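Peptidase M3B, oligoendopeptidase F (PDB 2QR4) probably hydrolyses internal bonds of short peptides as a zinc-dependent oligoendopeptidase of family M3. Local coordinates at residues L15-E18 with L19-E23; I40-V43 with L44-Y47; V436-Q439 with T440-E444; G469-N472 with A473-Y476. All coordinates share one frame; numbering follows the deposited sequence.

How the contacts relate
The four contacts form two pairs, each pair joining helices that follow one another in the chain. Contacts 1 and 2 lie 11 Å apart, centre to centre, and are tied by a salt bridge from Glu-18 OE2 to Arg-45 NH1 (2.5 Å). Contacts 3 and 4, also with centres 11 Å apart, meet where Glu-444 OE2 pairs with Lys-474 NZ at 2.7 Å. Between the pairs the separation is large: contact 2 is about 38 Å from contact 3, centre to centre. Contacts 3 and 4 fall within the M3 peptidase region, whose zinc site is expected at the HEMGH sequence carried by helix 361-379; none of the four contacts includes that sequence.

Contact 1. Residues L15-E18 with L19-E23; sequences LSEE and LKQSE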
loop_
_atom_site.group_PDB
_atom_site.type_symbol
_atom_site.label_atom_id
_atom_site.label_comp_id
_atom_site.label_asym_id
_atom_site.label_seq_id
_atom_site.Cartn_x
_atom_site.Cartn_y
_atom_site.Cartn_z
ATOM N N LEU A 15 -9.354 4.057 -27.000
ATOM C CA LEU A 15 -10.159 3.388 -25.998
ATOM C C LEU A 15 -11.026 4.383 -25.229
ATOM O O LEU A 15 -12.195 4.106 -24.968
ATOM C CB LEU A 15 -9.277 2.603 -25.049
ATOM C CG LEU A 15 -9.076 1.142 -25.417
ATOM C CD1 LEU A 15 -9.598 0.820 -26.813
ATOM C CD2 LEU A 15 -7.607 0.793 -25.287
ATOM N N SER A 16 -10.455 5.537 -24.881
ATOM C CA SER A 16 -11.182 6.605 -24.180
ATOM C C SER A 16 -12.382 7.106 -24.949
ATOM O O SER A 16 -13.417 7.385 -24.362
ATOM C CB SER A 16 -10.278 7.800 -23.897
ATOM O OG SER A 16 -9.370 7.508 -22.858
ATOM N N GLU A 17 -12.247 7.243 -26.260
ATOM C CA GLU A 17 -13.348 7.755 -27.046
ATOM C C GLU A 17 -14.395 6.667 -27.247
ATOM O O GLU A 17 -15.583 6.918 -27.096
ATOM C CB GLU A 17 -12.859 8.305 -28.388
ATOM C CG GLU A 17 -13.149 7.420 -29.604
ATOM C CD GLU A 17 -14.382 7.866 -30.378
ATOM O OE1 GLU A 17 -14.572 7.413 -31.539
ATOM O OE2 GLU A 17 -15.154 8.680 -29.821
ATOM N N GLU A 18 -13.955 5.459 -27.583
ATOM C CA GLU A 18 -14.879 4.355 -27.795
ATOM C C GLU A 18 -15.747 4.200 -26.554
ATOM O O GLU A 18 -16.931 3.868 -26.627
ATOM C CB GLU A 18 -14.119 3.052 -28.052
ATOM C CG GLU A 18 -14.968 1.964 -28.679
ATOM C CD GLU A 18 -14.234 0.638 -28.832
ATOM O OE1 GLU A 18 -13.050 0.551 -28.445
ATOM O OE2 GLU A 18 -14.854 -0.323 -29.340
ATOM N N LEU A 19 -15.133 4.466 -25.411
ATOM C CA LEU A 19 -15.754 4.275 -24.117
ATOM C C LEU A 19 -17.024 5.089 -23.943
ATOM O O LEU A 19 -17.891 4.729 -23.155
ATOM C CB LEU A 19 -14.761 4.672 -23.040
ATOM C CG LEU A 19 -14.931 4.000 -21.705
ATOM C CD1 LEU A 19 -14.901 2.509 -21.919
ATOM C CD2 LEU A 19 -13.815 4.458 -20.802
ATOM N N LYS A 20 -17.123 6.192 -24.676
ATOM C CA LYS A 20 -18.281 7.069 -24.592
ATOM C C LYS A 20 -19.537 6.353 -25.067
ATOM O O LYS A 20 -20.646 6.685 -24.647
ATOM C CB LYS A 20 -18.041 8.361 -25.386
ATOM C CG LYS A 20 -16.974 9.257 -24.755
ATOM C CD LYS A 20 -16.438 10.303 -25.727
ATOM C CE LYS A 20 -15.328 11.137 -25.072
ATOM N NZ LYS A 20 -14.574 11.964 -26.058
ATOM N N GLN A 21 -19.356 5.355 -25.923
ATOM C CA GLN A 21 -20.477 4.580 -26.447
ATOM C C GLN A 21 -21.060 3.626 -25.398
ATOM O O GLN A 21 -22.077 2.978 -25.634
ATOM C CB GLN A 21 -20.054 3.824 -27.709
ATOM C CG GLN A 21 -19.744 4.751 -28.887
ATOM C CD GLN A 21 -18.529 4.308 -29.688
ATOM O OE1 GLN A 21 -18.440 3.158 -30.125
ATOM N NE2 GLN A 21 -17.585 5.226 -29.886
ATOM N N SER A 22 -20.412 3.547 -24.241
ATOM C CA SER A 22 -20.919 2.743 -23.129
ATOM C C SER A 22 -22.303 3.195 -22.699
ATOM O O SER A 22 -23.182 2.380 -22.443
ATOM C CB SER A 22 -19.986 2.843 -21.931
ATOM O OG SER A 22 -20.328 1.882 -20.958
ATOM N N GLU A 23 -22.481 4.506 -22.621
ATOM C CA GLU A 23 -23.748 5.094 -22.238
ATOM C C GLU A 23 -24.894 4.539 -23.063
ATOM O O GLU A 23 -25.966 4.264 -22.533
ATOM C CB GLU A 23 -23.684 6.612 -22.387
ATOM C CG GLU A 23 -24.599 7.341 -21.432
ATOM C CD GLU A 23 -24.514 6.778 -20.025
ATOM O OE1 GLU A 23 -23.479 6.157 -19.697
ATOM O OE2 GLU A 23 -25.481 6.953 -19.251
#
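Gln-21 folds back onto Glu-18, one turn earlier. With CG beside its own backbone N (chi1 -67°) and a bend at chi2, its amide lies against the preceding backbone: NE2 is 3.5 Å from Glu-18 CA, and CD is equally close to Glu-18 O. Glutamine suits the spot because its two methylenes cover the turn while the amide stays near the surface. Glu-18 behaves differently. Its CG is anti to the backbone N (chi1 -163°) and the chain runs straight out, carrying the carboxylate to Arg-45. Lys-20 lays CB against Glu-17 O at 3.3 Å, then extends into the exposed region, where a long charged chain is at home. Leu-19 rests its CB against the preceding turn, 3.3 Å from both Leu-15 O and Ser-16 O. The backbone tightens here: Leu-19 N bonds to Leu-15 O (3.0 Å), four residues back, but Lys-20 N and Gln-21 N reach only three back, to Glu-17 O and Glu-18 O, as in 3-10 turns. Leu-15 packs on Gln-49 and Ile-53 of helix 33-63, while Leu-19 rests on Val-84 and Ala-87 of helix 68-87, so the stretch lies against both helices.

Contact 2. Residues I40-V43 with L44-Y47; sequences IEFV and LRVY
Val-46 sets its CG2 methyl over one face of the Phe-42 ring, 4.0 Å from the ring centroid and 26° off the normal, a CH-pi contact shifted toward the rim. CG2 stands beside the backbone N of Val-46, whereas the ring is swung the other way, CG anti to the backbone N of Phe-42 (chi1 168°), which brings the aromatic face to the methyl one turn later. Arg-45 approaches the same phenylalanine from another direction. Its chain bends at chi2 and chi3, and its guanidinium plane stands almost perpendicular to the ring; one guanidinium face covers Phe-42 CA, while NH1 comes within 3.7 Å of Phe-42 CD1. On another side of the helix, Ile-40 and Leu-44 lie side by side, CG2 of the isoleucine touching CD2 of the leucine at 3.7 Å.

These neighbours are spaced by the regular alpha-helical ladder of helix 33-63, in which Leu-44 N, Arg-45 N, Val-46 N and Tyr-47 N bond to the carbonyls of Ile-40, Glu-41, Phe-42 and Val-43. The bond from Tyr-47 N to Val-43 O is 2.8 Å long.

Farther out, the guanidinium is anchored through NH1 by a salt bridge to Glu-18, and the imidazole of His-25 meets the phenylalanine ring with its plane turned by about 30°. Branched aliphatic residues suit the buried faces: Ile-40 and Val-43 both pack on Phe-91, Ile-40 also touches Ile-120 of helix 117-124, Leu-44 meets Tyr-119 of that same helix, and Val-46 rests against Val-84 of helix 68-87.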
loop_
_atom_site.group_PDB
_atom_site.type_symbol
_atom_site.label_atom_id
_atom_site.label_comp_id
_atom_site.label_asym_id
_atom_site.label_seq_id
_atom_site.Cartn_x
_atom_site.Cartn_y
_atom_site.Cartn_z
ATOM N N ILE A 40 -22.812 -7.027 -25.267
ATOM C CA ILE A 40 -21.755 -7.986 -24.988
ATOM C C ILE A 40 -20.569 -7.729 -25.902
ATOM O O ILE A 40 -19.425 -7.770 -25.468
ATOM C CB ILE A 40 -22.234 -9.423 -25.227
ATOM C CG1 ILE A 40 -23.219 -9.841 -24.143
ATOM C CG2 ILE A 40 -21.059 -10.362 -25.219
ATOM C CD1 ILE A 40 -24.070 -10.997 -24.522
ATOM N N GLU A 41 -20.850 -7.472 -27.177
ATOM C CA GLU A 41 -19.794 -7.207 -28.139
ATOM C C GLU A 41 -19.017 -5.972 -27.753
ATOM O O GLU A 41 -17.790 -5.958 -27.830
ATOM C CB GLU A 41 -20.364 -7.044 -29.541
ATOM C CG GLU A 41 -20.659 -8.354 -30.194
ATOM C CD GLU A 41 -21.557 -8.205 -31.403
ATOM O OE1 GLU A 41 -22.062 -7.083 -31.625
ATOM O OE2 GLU A 41 -21.761 -9.208 -32.123
ATOM N N PHE A 42 -19.735 -4.941 -27.324
ATOM C CA PHE A 42 -19.097 -3.702 -26.955
ATOM C C PHE A 42 -18.199 -3.877 -25.737
ATOM O O PHE A 42 -17.015 -3.530 -25.803
ATOM C CB PHE A 42 -20.108 -2.577 -26.697
ATOM C CG PHE A 42 -19.487 -1.366 -26.045
ATOM C CD1 PHE A 42 -18.839 -0.407 -26.812
ATOM C CD2 PHE A 42 -19.516 -1.210 -24.661
ATOM C CE1 PHE A 42 -18.242 0.702 -26.219
ATOM C CE2 PHE A 42 -18.917 -0.092 -24.045
ATOM C CZ PHE A 42 -18.276 0.859 -24.820
ATOM N N VAL A 43 -18.728 -4.399 -24.627
ATOM C CA VAL A 43 -17.908 -4.367 -23.419
ATOM C C VAL A 43 -16.737 -5.332 -23.490
ATOM O O VAL A 43 -15.675 -5.045 -22.967
ATOM C CB VAL A 43 -18.673 -4.499 -22.049
ATOM C CG1 VAL A 43 -20.088 -3.948 -22.110
ATOM C CG2 VAL A 43 -18.642 -5.908 -21.545
ATOM N N LEU A 44 -16.916 -6.470 -24.142
ATOM C CA LEU A 44 -15.827 -7.422 -24.240
ATOM C C LEU A 44 -14.707 -6.838 -25.087
ATOM O O LEU A 44 -13.535 -7.029 -24.806
ATOM C CB LEU A 44 -16.320 -8.756 -24.817
ATOM C CG LEU A 44 -16.403 -9.921 -23.816
ATOM C CD1 LEU A 44 -16.477 -9.467 -22.362
ATOM C CD2 LEU A 44 -17.559 -10.845 -24.152
ATOM N N ARG A 45 -15.084 -6.108 -26.123
ATOM C CA ARG A 45 -14.127 -5.566 -27.048
ATOM C C ARG A 45 -13.310 -4.477 -26.365
ATOM O O ARG A 45 -12.087 -4.429 -26.502
ATOM C CB ARG A 45 -14.870 -5.011 -28.264
ATOM C CG ARG A 45 -14.022 -4.274 -29.250
ATOM C CD ARG A 45 -14.805 -3.102 -29.829
ATOM N NE ARG A 45 -16.119 -3.479 -30.344
ATOM C CZ ARG A 45 -17.168 -2.660 -30.394
ATOM N NH1 ARG A 45 -17.058 -1.411 -29.938
ATOM N NH2 ARG A 45 -18.332 -3.089 -30.889
ATOM N N VAL A 46 -13.987 -3.606 -25.621
ATOM C CA VAL A 46 -13.306 -2.501 -24.957
ATOM C C VAL A 46 -12.470 -3.041 -23.815
ATOM O O VAL A 46 -11.309 -2.664 -23.640
ATOM C CB VAL A 46 -14.304 -1.442 -24.438
ATOM C CG1 VAL A 46 -13.629 -0.487 -23.542
ATOM C CG2 VAL A 46 -14.860 -0.673 -25.598
ATOM N N TYR A 47 -13.063 -3.955 -23.059
ATOM C CA TYR A 47 -12.446 -4.457 -21.847
ATOM C C TYR A 47 -11.174 -5.222 -22.181
ATOM O O TYR A 47 -10.119 -4.972 -21.597
ATOM C CB TYR A 47 -13.441 -5.315 -21.061
ATOM C CG TYR A 47 -12.957 -5.770 -19.714
ATOM C CD1 TYR A 47 -13.121 -4.976 -18.584
ATOM C CD2 TYR A 47 -12.342 -7.004 -19.567
ATOM C CE1 TYR A 47 -12.680 -5.407 -17.336
ATOM C CE2 TYR A 47 -11.893 -7.437 -18.344
ATOM C CZ TYR A 47 -12.061 -6.641 -17.229
ATOM O OH TYR A 47 -11.608 -7.103 -16.013
#

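Contact 3. Residues V436-Q439 with T440-E444; sequences VFRQ and TQFAE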
loop_
_atom_site.group_PDB
_atom_site.type_symbol
_atom_site.label_atom_id
_atom_site.label_comp_id
_atom_site.label_asym_id
_atom_site.label_seq_id
_atom_site.Cartn_x
_atom_site.Cartn_y
_atom_site.Cartn_z
ATOM N N VAL A 436 6.605 -29.772 -5.446
ATOM C CA VAL A 436 5.506 -30.167 -4.566
ATOM C C VAL A 436 5.636 -29.694 -3.124
ATOM O O VAL A 436 4.754 -28.991 -2.643
ATOM C CB VAL A 436 5.048 -31.639 -4.717
ATOM C CG1 VAL A 436 6.071 -32.456 -5.426
ATOM C CG2 VAL A 436 4.637 -32.237 -3.383
ATOM N N PHE A 437 6.739 -30.041 -2.459
ATOM C CA PHE A 437 6.912 -29.714 -1.051
ATOM C C PHE A 437 7.014 -28.206 -0.804
ATOM O O PHE A 437 6.276 -27.649 0.018
ATOM C CB PHE A 437 8.105 -30.478 -0.431
ATOM C CG PHE A 437 7.807 -31.925 -0.161
ATOM C CD1 PHE A 437 6.909 -32.287 0.840
ATOM C CD2 PHE A 437 8.392 -32.930 -0.933
ATOM C CE1 PHE A 437 6.598 -33.640 1.077
ATOM C CE2 PHE A 437 8.102 -34.284 -0.691
ATOM C CZ PHE A 437 7.199 -34.632 0.317
ATOM N N ARG A 438 7.915 -27.550 -1.520
ATOM C CA ARG A 438 8.155 -26.121 -1.311
ATOM C C ARG A 438 6.946 -25.253 -1.735
ATOM O O ARG A 438 6.490 -24.390 -0.982
ATOM C CB ARG A 438 9.447 -25.721 -2.021
ATOM C CG ARG A 438 9.873 -24.267 -1.895
ATOM C CD ARG A 438 11.383 -24.154 -2.180
ATOM N NE ARG A 438 11.827 -22.788 -2.468
ATOM C CZ ARG A 438 12.020 -21.843 -1.543
ATOM N NH1 ARG A 438 12.419 -20.641 -1.917
ATOM N NH2 ARG A 438 11.799 -22.080 -0.246
ATOM N N GLN A 439 6.393 -25.511 -2.913
ATOM C CA GLN A 439 5.235 -24.747 -3.352
ATOM C C GLN A 439 4.042 -25.010 -2.450
ATOM O O GLN A 439 3.268 -24.099 -2.131
ATOM C CB GLN A 439 4.904 -25.032 -4.807
ATOM C CG GLN A 439 6.070 -24.716 -5.770
ATOM C CD GLN A 439 6.697 -23.335 -5.526
ATOM O OE1 GLN A 439 7.915 -23.202 -5.482
ATOM N NE2 GLN A 439 5.865 -22.308 -5.391
ATOM N N THR A 440 3.906 -26.246 -1.993
ATOM C CA THR A 440 2.819 -26.542 -1.077
ATOM C C THR A 440 3.018 -25.873 0.287
ATOM O O THR A 440 2.056 -25.410 0.891
ATOM C CB THR A 440 2.609 -28.031 -0.940
ATOM O OG1 THR A 440 2.228 -28.538 -2.221
ATOM C CG2 THR A 440 1.506 -28.330 0.075
ATOM N N GLN A 441 4.267 -25.815 0.753
ATOM C CA GLN A 441 4.615 -25.061 1.951
ATOM C C GLN A 441 4.082 -23.628 1.810
ATOM O O GLN A 441 3.411 -23.108 2.712
ATOM C CB GLN A 441 6.137 -25.033 2.149
ATOM C CG GLN A 441 6.610 -24.422 3.503
ATOM C CD GLN A 441 8.133 -24.309 3.600
ATOM O OE1 GLN A 441 8.865 -24.899 2.808
ATOM N NE2 GLN A 441 8.610 -23.530 4.556
ATOM N N PHE A 442 4.383 -23.014 0.666
ATOM C CA PHE A 442 3.943 -21.665 0.357
ATOM C C PHE A 442 2.421 -21.617 0.345
ATOM O O PHE A 442 1.832 -20.684 0.884
ATOM C CB PHE A 442 4.504 -21.185 -1.000
ATOM C CG PHE A 442 6.011 -20.977 -1.018
ATOM C CD1 PHE A 442 6.734 -20.872 0.160
ATOM C CD2 PHE A 442 6.690 -20.834 -2.224
ATOM C CE1 PHE A 442 8.111 -20.671 0.141
ATOM C CE2 PHE A 442 8.067 -20.625 -2.257
ATOM C CZ PHE A 442 8.784 -20.544 -1.064
ATOM N N ALA A 443 1.784 -22.627 -0.258
ATOM C CA ALA A 443 0.328 -22.626 -0.369
ATOM C C ALA A 443 -0.319 -22.705 0.996
ATOM O O ALA A 443 -1.368 -22.093 1.236
ATOM C CB ALA A 443 -0.178 -23.754 -1.273
ATOM N N GLU A 444 0.313 -23.466 1.884
ATOM C CA GLU A 444 -0.166 -23.619 3.251
ATOM C C GLU A 444 -0.028 -22.303 4.017
ATOM O O GLU A 444 -0.943 -21.908 4.743
ATOM C CB GLU A 444 0.568 -24.760 3.973
ATOM C CG GLU A 444 -0.047 -25.129 5.345
ATOM C CD GLU A 444 0.557 -26.400 5.974
ATOM O OE1 GLU A 444 1.307 -27.143 5.304
ATOM O OE2 GLU A 444 0.269 -26.667 7.152
HETATM O O HOH W 1 11.077 -23.996 1.292
#
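Thr-440 and Val-436 are joined twice, for both the hydroxyl and the backbone N-H of the threonine bond to Val-436 O. The OG1 bond measures 2.6 Å. Threonine is apt here because its OG1, beside the backbone N (chi1 -63°), turns back along the helix to the carbonyl one turn earlier. The hydroxyl of Ser-506, on helix 503-520, lies within hydrogen-bonding range of both the carbonyl and OG1. The neighbouring backbone bonds, Gln-441 N to Phe-437 O and Phe-442 N to Arg-438 O, continue the ordinary helical ladder of helix 418-454.

A water links two polar side chains on another side of the helix. It accepts from Arg-438 NH2 at 2.6 Å, lying in the guanidinium plane, and donates to Gln-441 OE1 at 2.8 Å. The amide's other end, NE2, bonds to Asn-472 OD1.

Aromatic packing makes up the third kind. Phe-442 presents its CZ corner to the centre of one guanidinium face of Arg-438, 3.4 Å above that plane, with the two flat groups 65° apart. The arginine gets there by running extended from CG to NE, with CG anti to the backbone N. Nearer the backbone, Arg-438 O sits over one face of the ring, off-centre toward the rim.

Together, the water at one edge, the ring at one face and a salt bridge from NH1 to Glu-489 probably restrict rotation of the guanidinium, and the carboxylate would help to balance its charge in this largely buried surrounding.

Contact 4. Residues G469-N472 with A473-Y476; sequences GKLN and AKYY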
loop_
_atom_site.group_PDB
_atom_site.type_symbol
_atom_site.label_atom_id
_atom_site.label_comp_id
_atom_site.label_asym_id
_atom_site.label_seq_id
_atom_site.Cartn_x
_atom_site.Cartn_y
_atom_site.Cartn_z
ATOM N N GLY A 469 8.753 -19.623 10.444
ATOM C CA GLY A 469 9.787 -20.468 11.049
ATOM C C GLY A 469 9.288 -21.849 11.456
ATOM O O GLY A 469 9.950 -22.859 11.194
ATOM N N LYS A 470 8.117 -21.912 12.088
ATOM C CA LYS A 470 7.599 -23.207 12.551
ATOM C C LYS A 470 7.210 -24.123 11.401
ATOM O O LYS A 470 7.489 -25.325 11.433
ATOM C CB LYS A 470 6.412 -23.024 13.501
ATOM C CG LYS A 470 6.839 -22.688 14.911
ATOM C CD LYS A 470 5.755 -21.962 15.698
ATOM C CE LYS A 470 6.328 -21.522 17.056
ATOM N NZ LYS A 470 5.262 -21.324 18.063
ATOM N N LEU A 471 6.574 -23.543 10.387
ATOM C CA LEU A 471 6.098 -24.294 9.230
ATOM C C LEU A 471 7.304 -24.850 8.482
ATOM O O LEU A 471 7.298 -25.993 8.022
ATOM C CB LEU A 471 5.266 -23.383 8.315
ATOM C CG LEU A 471 4.595 -23.973 7.074
ATOM C CD1 LEU A 471 3.485 -24.924 7.457
ATOM C CD2 LEU A 471 4.045 -22.863 6.190
ATOM N N ASN A 472 8.356 -24.046 8.393
ATOM C CA ASN A 472 9.568 -24.486 7.719
ATOM C C ASN A 472 10.177 -25.713 8.396
ATOM O O ASN A 472 10.591 -26.659 7.724
ATOM C CB ASN A 472 10.594 -23.354 7.651
ATOM C CG ASN A 472 11.603 -23.556 6.529
ATOM O OD1 ASN A 472 11.294 -23.388 5.355
ATOM N ND2 ASN A 472 12.811 -23.916 6.894
ATOM N N ALA A 473 10.204 -25.699 9.726
ATOM C CA ALA A 473 10.804 -26.776 10.513
ATOM C C ALA A 473 9.969 -28.036 10.398
ATOM O O ALA A 473 10.513 -29.138 10.352
ATOM C CB ALA A 473 10.944 -26.355 11.993
ATOM N N LYS A 474 8.646 -27.862 10.354
ATOM C CA LYS A 474 7.715 -28.975 10.158
ATOM C C LYS A 474 7.989 -29.650 8.812
ATOM O O LYS A 474 8.015 -30.873 8.709
ATOM C CB LYS A 474 6.263 -28.469 10.190
ATOM C CG LYS A 474 5.192 -29.571 10.065
ATOM C CD LYS A 474 3.738 -29.042 10.156
ATOM C CE LYS A 474 3.253 -28.535 8.783
ATOM N NZ LYS A 474 1.775 -28.244 8.710
ATOM N N TYR A 475 8.185 -28.837 7.777
ATOM C CA TYR A 475 8.463 -29.358 6.457
ATOM C C TYR A 475 9.843 -30.004 6.350
ATOM O O TYR A 475 9.973 -31.124 5.900
ATOM C CB TYR A 475 8.284 -28.269 5.405
ATOM C CG TYR A 475 6.884 -28.210 4.867
ATOM C CD1 TYR A 475 5.848 -27.771 5.662
ATOM C CD2 TYR A 475 6.591 -28.623 3.562
ATOM C CE1 TYR A 475 4.552 -27.728 5.191
ATOM C CE2 TYR A 475 5.303 -28.576 3.074
ATOM C CZ TYR A 475 4.283 -28.130 3.904
ATOM O OH TYR A 475 2.985 -28.079 3.466
ATOM N N TYR A 476 10.880 -29.331 6.803
ATOM C CA TYR A 476 12.202 -29.876 6.576
ATOM C C TYR A 476 12.655 -30.923 7.572
ATOM O O TYR A 476 13.505 -31.749 7.244
ATOM C CB TYR A 476 13.220 -28.753 6.425
ATOM C CG TYR A 476 13.067 -28.079 5.079
ATOM C CD1 TYR A 476 13.628 -28.636 3.925
ATOM C CD2 TYR A 476 12.316 -26.924 4.947
ATOM C CE1 TYR A 476 13.479 -28.015 2.692
ATOM C CE2 TYR A 476 12.154 -26.312 3.719
ATOM C CZ TYR A 476 12.745 -26.851 2.605
ATOM O OH TYR A 476 12.575 -26.228 1.402
#
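The N-H groups of Ala-473, Lys-474, Tyr-475 and Tyr-476 bond in turn to the carbonyls of Gly-469, Lys-470, Leu-471 and Asn-472, four regular alpha-helical steps of which the last, Tyr-476 N to Asn-472 O, is 2.8 Å long. Along this ladder the side chains meet one turn apart. Leu-471 and Tyr-475 run alongside each other off the same flank of the helix, and CD1 of the leucine touches CE1 of the ring at 3.8 Å. The same methyl meets Lys-474 CE at 3.9 Å, because the lysine chain, extended at first, bends at chi3 (84°) and passes obliquely across the leucine. Leucine serves well between the two: one apolar branch packs against both a ring carbon and a lysine methylene.

The asparagine amide of Asn-472 slants over toward Tyr-476, its plane inclined 41° to the ring. A first torsion that sets CG anti to the backbone N (chi1 -158°) carries it toward this ring one turn later. OD1 is 3.5 Å from Tyr-476 CE2, and ND2 lies 3.6 Å from Tyr-476 CD2, but the hydrogen bond of OD1 comes from Gln-441 NE2 of helix 418-454. Backbone oxygens reach the rings at their edges as well: Leu-471 O comes within 3.3 Å of Tyr-475 CD1, and Asn-472 O approaches Tyr-476 CD2 as closely.

Other polar ends find partners beyond the turn. Lys-474 NZ pairs with Glu-444 OE2 and bonds to Asn-257 OD1, and Tyr-475 OH bonds to Glu-444. This turn of helix 461-476 thus rests on helix 418-454 through Leu-471 and Tyr-475, while Tyr-476 packs on Leu-263 and Met-267 of helix 260-274 and Tyr-475 touches Val-256 of helix 246-258.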